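Local coordinates for protein nucleoside permease NupG (Escherichia coli K-12, PDB 7DLA) that imports purine and pyrimidine nucleosides across the inner membrane by proton-coupled symport, as a member of the major facilitator superfamily, at residues I226-S237 against W380-A388. The protein carries 1 engineered substitution. Sequence-based numbering, arbitrary orientation.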
ATOM      1  N   ILE A 226       4.654  -3.509  -6.731  1.00 61.46           N
ATOM      2  CA  ILE A 226       4.970  -4.700  -7.574  1.00 61.34           C
ATOM      3  C   ILE A 226       5.458  -5.855  -6.714  1.00 60.56           C
ATOM      4  O   ILE A 226       5.002  -6.957  -6.904  1.00 60.54           O
ATOM      5  CB  ILE A 226       6.031  -4.347  -8.619  1.00 62.56           C
ATOM      6  CG1 ILE A 226       5.455  -3.475  -9.723  1.00 60.66           C
ATOM      7  CG2 ILE A 226       6.643  -5.609  -9.181  1.00 59.95           C
ATOM      8  CD1 ILE A 226       6.402  -3.297 -10.837  1.00 60.10           C
ATOM      9  N   THR A 227       6.386  -5.574  -5.815  1.00 60.48           N
ATOM     10  CA  THR A 227       6.951  -6.561  -4.875  1.00 59.92           C
ATOM     11  C   THR A 227       5.824  -7.095  -3.985  1.00 59.38           C
ATOM     12  O   THR A 227       5.768  -8.296  -3.758  1.00 59.09           O
ATOM     13  CB  THR A 227       8.046  -5.828  -4.108  1.00 59.48           C
ATOM     14  OG1 THR A 227       8.321  -6.487  -2.880  1.00 62.79           O
ATOM     15  CG2 THR A 227       7.631  -4.407  -3.812  1.00 58.73           C
ATOM     16  N   ASN A 228       4.915  -6.223  -3.560  1.00 59.64           N
ATOM     17  CA  ASN A 228       3.781  -6.597  -2.683  1.00 60.11           C
ATOM     18  C   ASN A 228       2.707  -7.315  -3.490  1.00 60.02           C
ATOM     19  O   ASN A 228       1.875  -7.950  -2.879  1.00 58.84           O
ATOM     20  CB  ASN A 228       3.187  -5.370  -1.999  1.00 60.23           C
ATOM     21  CG  ASN A 228       4.114  -4.766  -0.974  1.00 61.03           C
ATOM     22  OD1 ASN A 228       5.000  -5.436  -0.469  1.00 59.66           O
ATOM     23  ND2 ASN A 228       3.916  -3.501  -0.664  1.00 65.37           N
ATOM     24  N   MET A 229       2.708  -7.181  -4.808  1.00 59.62           N
ATOM     25  CA  MET A 229       1.686  -7.885  -5.608  1.00 59.77           C
ATOM     26  C   MET A 229       2.197  -9.268  -5.995  1.00 59.81           C
ATOM     27  O   MET A 229       1.429 -10.192  -5.952  1.00 59.58           O
ATOM     28  CB  MET A 229       1.370  -7.132  -6.898  1.00 60.52           C
ATOM     29  CG  MET A 229       0.690  -5.812  -6.700  1.00 61.42           C
ATOM     30  SD  MET A 229       0.283  -5.046  -8.269  1.00 71.09           S
ATOM     31  CE  MET A 229       1.905  -4.468  -8.746  1.00 60.63           C
ATOM     32  N   PHE A 230       3.475  -9.421  -6.299  1.00 59.83           N
ATOM     33  CA  PHE A 230       3.860 -10.732  -6.796  1.00 59.81           C
ATOM     34  C   PHE A 230       5.021 -11.366  -6.057  1.00 59.25           C
ATOM     35  O   PHE A 230       5.540 -12.371  -6.535  1.00 59.03           O
ATOM     36  CB  PHE A 230       4.212 -10.686  -8.290  1.00 63.65           C
ATOM     37  CG  PHE A 230       3.097 -10.198  -9.167  1.00 61.10           C
ATOM     38  CD1 PHE A 230       2.150 -11.086  -9.660  1.00 60.83           C
ATOM     39  CD2 PHE A 230       3.030  -8.862  -9.542  1.00 60.75           C
ATOM     40  CE1 PHE A 230       1.131 -10.635 -10.473  1.00 64.63           C
ATOM     41  CE2 PHE A 230       2.016  -8.405 -10.351  1.00 60.92           C
ATOM     42  CZ  PHE A 230       1.062  -9.282 -10.811  1.00 61.32           C
ATOM     43  N   GLY A 231       5.464 -10.823  -4.928  1.00 58.98           N
ATOM     44  CA  GLY A 231       6.634 -11.388  -4.285  1.00 58.85           C
ATOM     45  C   GLY A 231       6.308 -12.714  -3.641  1.00 58.75           C
ATOM     46  O   GLY A 231       7.118 -13.648  -3.644  1.00 58.47           O
ATOM     47  N   ASN A 232       5.098 -12.826  -3.115  1.00 58.45           N
ATOM     48  CA  ASN A 232       4.673 -14.086  -2.545  1.00 58.62           C
ATOM     49  C   ASN A 232       4.514 -15.128  -3.652  1.00 58.94           C
ATOM     50  O   ASN A 232       4.854 -16.305  -3.464  1.00 59.19           O
ATOM     51  CB  ASN A 232       3.371 -13.861  -1.782  1.00 58.08           C
ATOM     52  CG  ASN A 232       2.811 -15.121  -1.217  1.00 58.19           C
ATOM     53  OD1 ASN A 232       2.153 -15.905  -1.901  1.00 57.91           O
ATOM     54  ND2 ASN A 232       3.045 -15.316   0.077  1.00 58.81           N
ATOM     55  N   THR A 233       4.022 -14.701  -4.831  1.00 58.23           N
ATOM     56  CA  THR A 233       3.911 -15.611  -5.974  1.00 58.18           C
ATOM     57  C   THR A 233       5.275 -16.010  -6.500  1.00 58.54           C
ATOM     58  O   THR A 233       5.466 -17.152  -6.923  1.00 59.62           O
ATOM     59  CB  THR A 233       3.078 -14.986  -7.096  1.00 57.62           C
ATOM     60  OG1 THR A 233       1.876 -14.416  -6.555  1.00 57.18           O
ATOM     61  CG2 THR A 233       2.706 -16.024  -8.126  1.00 57.07           C
ATOM     62  N   PHE A 234       6.238 -15.097  -6.447  1.00 59.44           N
ATOM     63  CA  PHE A 234       7.594 -15.416  -6.863  1.00 59.42           C
ATOM     64  C   PHE A 234       8.253 -16.390  -5.892  1.00 59.02           C
ATOM     65  O   PHE A 234       8.996 -17.282  -6.313  1.00 60.09           O
ATOM     66  CB  PHE A 234       8.393 -14.118  -7.034  1.00 58.12           C
ATOM     67  CG  PHE A 234       9.875 -14.275  -6.859  1.00 58.08           C
ATOM     68  CD1 PHE A 234      10.625 -14.973  -7.795  1.00 58.36           C
ATOM     69  CD2 PHE A 234      10.513 -13.787  -5.733  1.00 57.69           C
ATOM     70  CE1 PHE A 234      11.996 -15.140  -7.633  1.00 58.27           C
ATOM     71  CE2 PHE A 234      11.889 -13.941  -5.566  1.00 57.30           C
ATOM     72  CZ  PHE A 234      12.628 -14.621  -6.511  1.00 57.80           C
ATOM     73  N   LEU A 235       7.966 -16.266  -4.598  1.00 59.20           N
ATOM     74  CA  LEU A 235       8.539 -17.217  -3.649  1.00 60.06           C
ATOM     75  C   LEU A 235       7.855 -18.576  -3.725  1.00 61.41           C
ATOM     76  O   LEU A 235       8.507 -19.619  -3.563  1.00 62.15           O
ATOM     77  CB  LEU A 235       8.456 -16.663  -2.233  1.00 59.46           C
ATOM     78  CG  LEU A 235       9.362 -15.474  -1.979  1.00 58.69           C
ATOM     79  CD1 LEU A 235       9.226 -15.067  -0.541  1.00 59.19           C
ATOM     80  CD2 LEU A 235      10.762 -15.916  -2.250  1.00 59.00           C
ATOM     81  N   HIS A 236       6.555 -18.588  -3.989  1.00 60.82           N
ATOM     82  CA  HIS A 236       5.869 -19.842  -4.224  1.00 61.68           C
ATOM     83  C   HIS A 236       6.212 -20.442  -5.588  1.00 62.89           C
ATOM     84  O   HIS A 236       6.015 -21.639  -5.787  1.00 64.32           O
ATOM     85  CB  HIS A 236       4.374 -19.596  -4.037  1.00 61.45           C
ATOM     86  CG  HIS A 236       3.932 -19.756  -2.612  1.00 64.17           C
ATOM     87  ND1 HIS A 236       3.734 -20.992  -2.023  1.00 62.07           N
ATOM     88  CD2 HIS A 236       3.722 -18.837  -1.638  1.00 61.06           C
ATOM     89  CE1 HIS A 236       3.390 -20.823  -0.758  1.00 61.88           C
ATOM     90  NE2 HIS A 236       3.374 -19.526  -0.501  1.00 63.87           N
ATOM     91  N   SER A 237       6.744 -19.647  -6.519  1.00 62.40           N
ATOM     92  CA  SER A 237       7.159 -20.162  -7.817  1.00 63.16           C
ATOM     93  C   SER A 237       8.075 -21.364  -7.688  1.00 64.97           C
ATOM     94  O   SER A 237       8.095 -22.228  -8.577  1.00 66.27           O
ATOM     95  CB  SER A 237       7.864 -19.060  -8.609  1.00 62.00           C
ATOM     96  OG  SER A 237       9.279 -19.084  -8.444  1.00 61.23           O
ATOM     97  N   TRP A 380      10.861 -15.734 -13.520  1.00 61.96           N
ATOM     98  CA  TRP A 380      10.921 -14.616 -12.589  1.00 60.91           C
ATOM     99  C   TRP A 380      12.218 -13.824 -12.736  1.00 58.43           C
ATOM    100  O   TRP A 380      12.191 -12.594 -12.634  1.00 59.66           O
ATOM    101  CB  TRP A 380      10.713 -15.091 -11.144  1.00 59.28           C
ATOM    102  CG  TRP A 380       9.288 -15.407 -10.816  1.00 59.50           C
ATOM    103  CD1 TRP A 380       8.731 -16.635 -10.584  1.00 60.06           C
ATOM    104  CD2 TRP A 380       8.223 -14.462 -10.734  1.00 59.70           C
ATOM    105  NE1 TRP A 380       7.380 -16.505 -10.338  1.00 59.99           N
ATOM    106  CE2 TRP A 380       7.047 -15.180 -10.421  1.00 59.92           C
ATOM    107  CE3 TRP A 380       8.148 -13.077 -10.890  1.00 58.78           C
ATOM    108  CZ2 TRP A 380       5.815 -14.556 -10.260  1.00 60.07           C
ATOM    109  CZ3 TRP A 380       6.928 -12.456 -10.732  1.00 59.35           C
ATOM    110  CH2 TRP A 380       5.777 -13.193 -10.416  1.00 60.03           C
ATOM    111  N   GLN A 381      13.353 -14.493 -12.989  1.00 57.77           N
ATOM    112  CA  GLN A 381      14.617 -13.770 -13.115  1.00 57.23           C
ATOM    113  C   GLN A 381      14.486 -12.630 -14.124  1.00 57.40           C
ATOM    114  O   GLN A 381      14.725 -11.464 -13.786  1.00 56.26           O
ATOM    115  CB  GLN A 381      15.748 -14.728 -13.502  1.00 56.28           C
ATOM    116  CG  GLN A 381      17.085 -14.243 -12.972  1.00 55.75           C
ATOM    117  CD  GLN A 381      18.272 -15.113 -13.307  1.00 53.59           C
ATOM    118  OE1 GLN A 381      18.596 -15.298 -14.472  1.00 50.94           O
ATOM    119  NE2 GLN A 381      18.962 -15.613 -12.274  1.00 54.66           N
ATOM    120  N   THR A 382      14.030 -12.944 -15.347  1.00 57.43           N
ATOM    121  CA  THR A 382      13.807 -11.927 -16.375  1.00 57.66           C
ATOM    122  C   THR A 382      12.776 -10.878 -15.955  1.00 57.05           C
ATOM    123  O   THR A 382      12.955  -9.687 -16.232  1.00 57.04           O
ATOM    124  CB  THR A 382      13.394 -12.599 -17.674  1.00 58.49           C
ATOM    125  OG1 THR A 382      14.467 -13.437 -18.099  1.00 58.43           O
ATOM    126  CG2 THR A 382      13.064 -11.574 -18.759  1.00 59.72           C
ATOM    127  N   VAL A 383      11.673 -11.294 -15.336  1.00 57.36           N
ATOM    128  CA  VAL A 383      10.692 -10.328 -14.844  1.00 57.39           C
ATOM    129  C   VAL A 383      11.376  -9.285 -13.958  1.00 56.98           C
ATOM    130  O   VAL A 383      11.284  -8.066 -14.200  1.00 55.52           O
ATOM    131  CB  VAL A 383       9.563 -11.068 -14.100  1.00 57.62           C
ATOM    132  CG1 VAL A 383       8.519 -10.119 -13.591  1.00 57.46           C
ATOM    133  CG2 VAL A 383       8.908 -12.100 -15.007  1.00 59.60           C
ATOM    134  N   TRP A 384      12.134  -9.760 -12.954  1.00 56.54           N
ATOM    135  CA  TRP A 384      12.791  -8.859 -12.001  1.00 56.40           C
ATOM    136  C   TRP A 384      13.884  -8.028 -12.656  1.00 55.67           C
ATOM    137  O   TRP A 384      14.151  -6.902 -12.231  1.00 55.58           O
ATOM    138  CB  TRP A 384      13.366  -9.616 -10.797  1.00 55.70           C
ATOM    139  CG  TRP A 384      12.324 -10.310  -9.976  1.00 56.72           C
ATOM    140  CD1 TRP A 384      12.337 -11.615  -9.567  1.00 57.24           C
ATOM    141  CD2 TRP A 384      11.080  -9.758  -9.510  1.00 56.51           C
ATOM    142  NE1 TRP A 384      11.196 -11.902  -8.860  1.00 56.90           N
ATOM    143  CE2 TRP A 384      10.406 -10.785  -8.818  1.00 56.92           C
ATOM    144  CE3 TRP A 384      10.480  -8.498  -9.603  1.00 56.38           C
ATOM    145  CZ2 TRP A 384       9.166 -10.586  -8.212  1.00 57.85           C
ATOM    146  CZ3 TRP A 384       9.254  -8.300  -9.020  1.00 57.08           C
ATOM    147  CH2 TRP A 384       8.608  -9.339  -8.322  1.00 60.90           C
ATOM    148  N   LEU A 385      14.543  -8.562 -13.681  1.00 57.00           N
ATOM    149  CA  LEU A 385      15.523  -7.750 -14.387  1.00 55.50           C
ATOM    150  C   LEU A 385      14.849  -6.630 -15.152  1.00 55.02           C
ATOM    151  O   LEU A 385      15.340  -5.499 -15.128  1.00 54.68           O
ATOM    152  CB  LEU A 385      16.394  -8.599 -15.315  1.00 55.99           C
ATOM    153  CG  LEU A 385      17.349  -9.570 -14.596  1.00 55.74           C
ATOM    154  CD1 LEU A 385      18.238 -10.351 -15.566  1.00 57.11           C
ATOM    155  CD2 LEU A 385      18.213  -8.848 -13.557  1.00 57.06           C
ATOM    156  N   ILE A 386      13.720  -6.893 -15.827  1.00 54.71           N
ATOM    157  CA  ILE A 386      13.196  -5.742 -16.558  1.00 54.61           C
ATOM    158  C   ILE A 386      12.674  -4.713 -15.557  1.00 54.65           C
ATOM    159  O   ILE A 386      12.701  -3.508 -15.829  1.00 54.80           O
ATOM    160  CB  ILE A 386      12.107  -6.047 -17.601  1.00 54.08           C
ATOM    161  CG1 ILE A 386      10.749  -6.168 -16.978  1.00 55.24           C
ATOM    162  CG2 ILE A 386      12.391  -7.329 -18.341  1.00 55.89           C
ATOM    163  CD1 ILE A 386       9.687  -5.774 -17.984  1.00 54.72           C
ATOM    164  N   PHE A 387      12.255  -5.155 -14.362  1.00 55.33           N
ATOM    165  CA  PHE A 387      11.834  -4.200 -13.329  1.00 55.07           C
ATOM    166  C   PHE A 387      13.014  -3.429 -12.738  1.00 55.20           C
ATOM    167  O   PHE A 387      12.907  -2.217 -12.502  1.00 55.29           O
ATOM    168  CB  PHE A 387      11.053  -4.918 -12.231  1.00 55.76           C
ATOM    169  CG  PHE A 387       9.684  -5.345 -12.663  1.00 55.84           C
ATOM    170  CD1 PHE A 387       8.942  -4.551 -13.527  1.00 55.90           C
ATOM    171  CD2 PHE A 387       9.155  -6.565 -12.259  1.00 56.79           C
ATOM    172  CE1 PHE A 387       7.686  -4.953 -13.952  1.00 56.57           C
ATOM    173  CE2 PHE A 387       7.906  -6.960 -12.672  1.00 56.17           C
ATOM    174  CZ  PHE A 387       7.173  -6.157 -13.527  1.00 56.46           C
ATOM    175  N   ALA A 388      14.139  -4.103 -12.489  1.00 53.50           N
ATOM    176  CA  ALA A 388      15.356  -3.420 -12.061  1.00 54.86           C
ATOM    177  C   ALA A 388      15.887  -2.469 -13.138  1.00 54.72           C
ATOM    178  O   ALA A 388      16.439  -1.402 -12.825  1.00 54.10           O
ATOM    179  CB  ALA A 388      16.425  -4.448 -11.697  1.00 54.40           C
TER
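F234 and W380 meet where helix 226-236 and the start of helix 380-402 run roughly antiparallel, their axes 11.7 Å apart at closest approach and 151° between directions. Both are transmembrane helices of this major facilitator superfamily transporter, joined here near the periplasmic side, since residues 237-247 are periplasmic. The wide spacing is filled by an aromatic cluster of F234, W380 and W384. The ring of F234 turns its edge to the face of W380, with centroids of the phenyl and the five-membered ring 5.1 Å apart. Its own face receives the pyrrole edge of W384, NE1 lying over the ring centre in a T-shaped pair with planes at 84°. The first torsion of F234 sets CG opposite the backbone N (chi1 154°), swinging the ring so that its CD1 side meets W380 and its face meets W384. The backbone itself brings F234 CA over the W380 indole face, 3.8 Å from the centroid of the five-membered ring, a CH-pi contact. At the far end of the same indole, F230 CB reaches CH2 of W380 at 3.6 Å. Replacing W380 with an alanine would probably open a gap between the helices and leave the F234 edge without its aromatic face. Outside the pair, F298 of helix 253-299 extends the cluster, its ring meeting W384 edge-to-face and also touching that of F234. Deeper along the interface, I226 divides its branches: CG2 packs against the W384 edge, 3.8 Å from CZ3, while CD1 sits over the face of F387, 3.9 Å from the ring centroid.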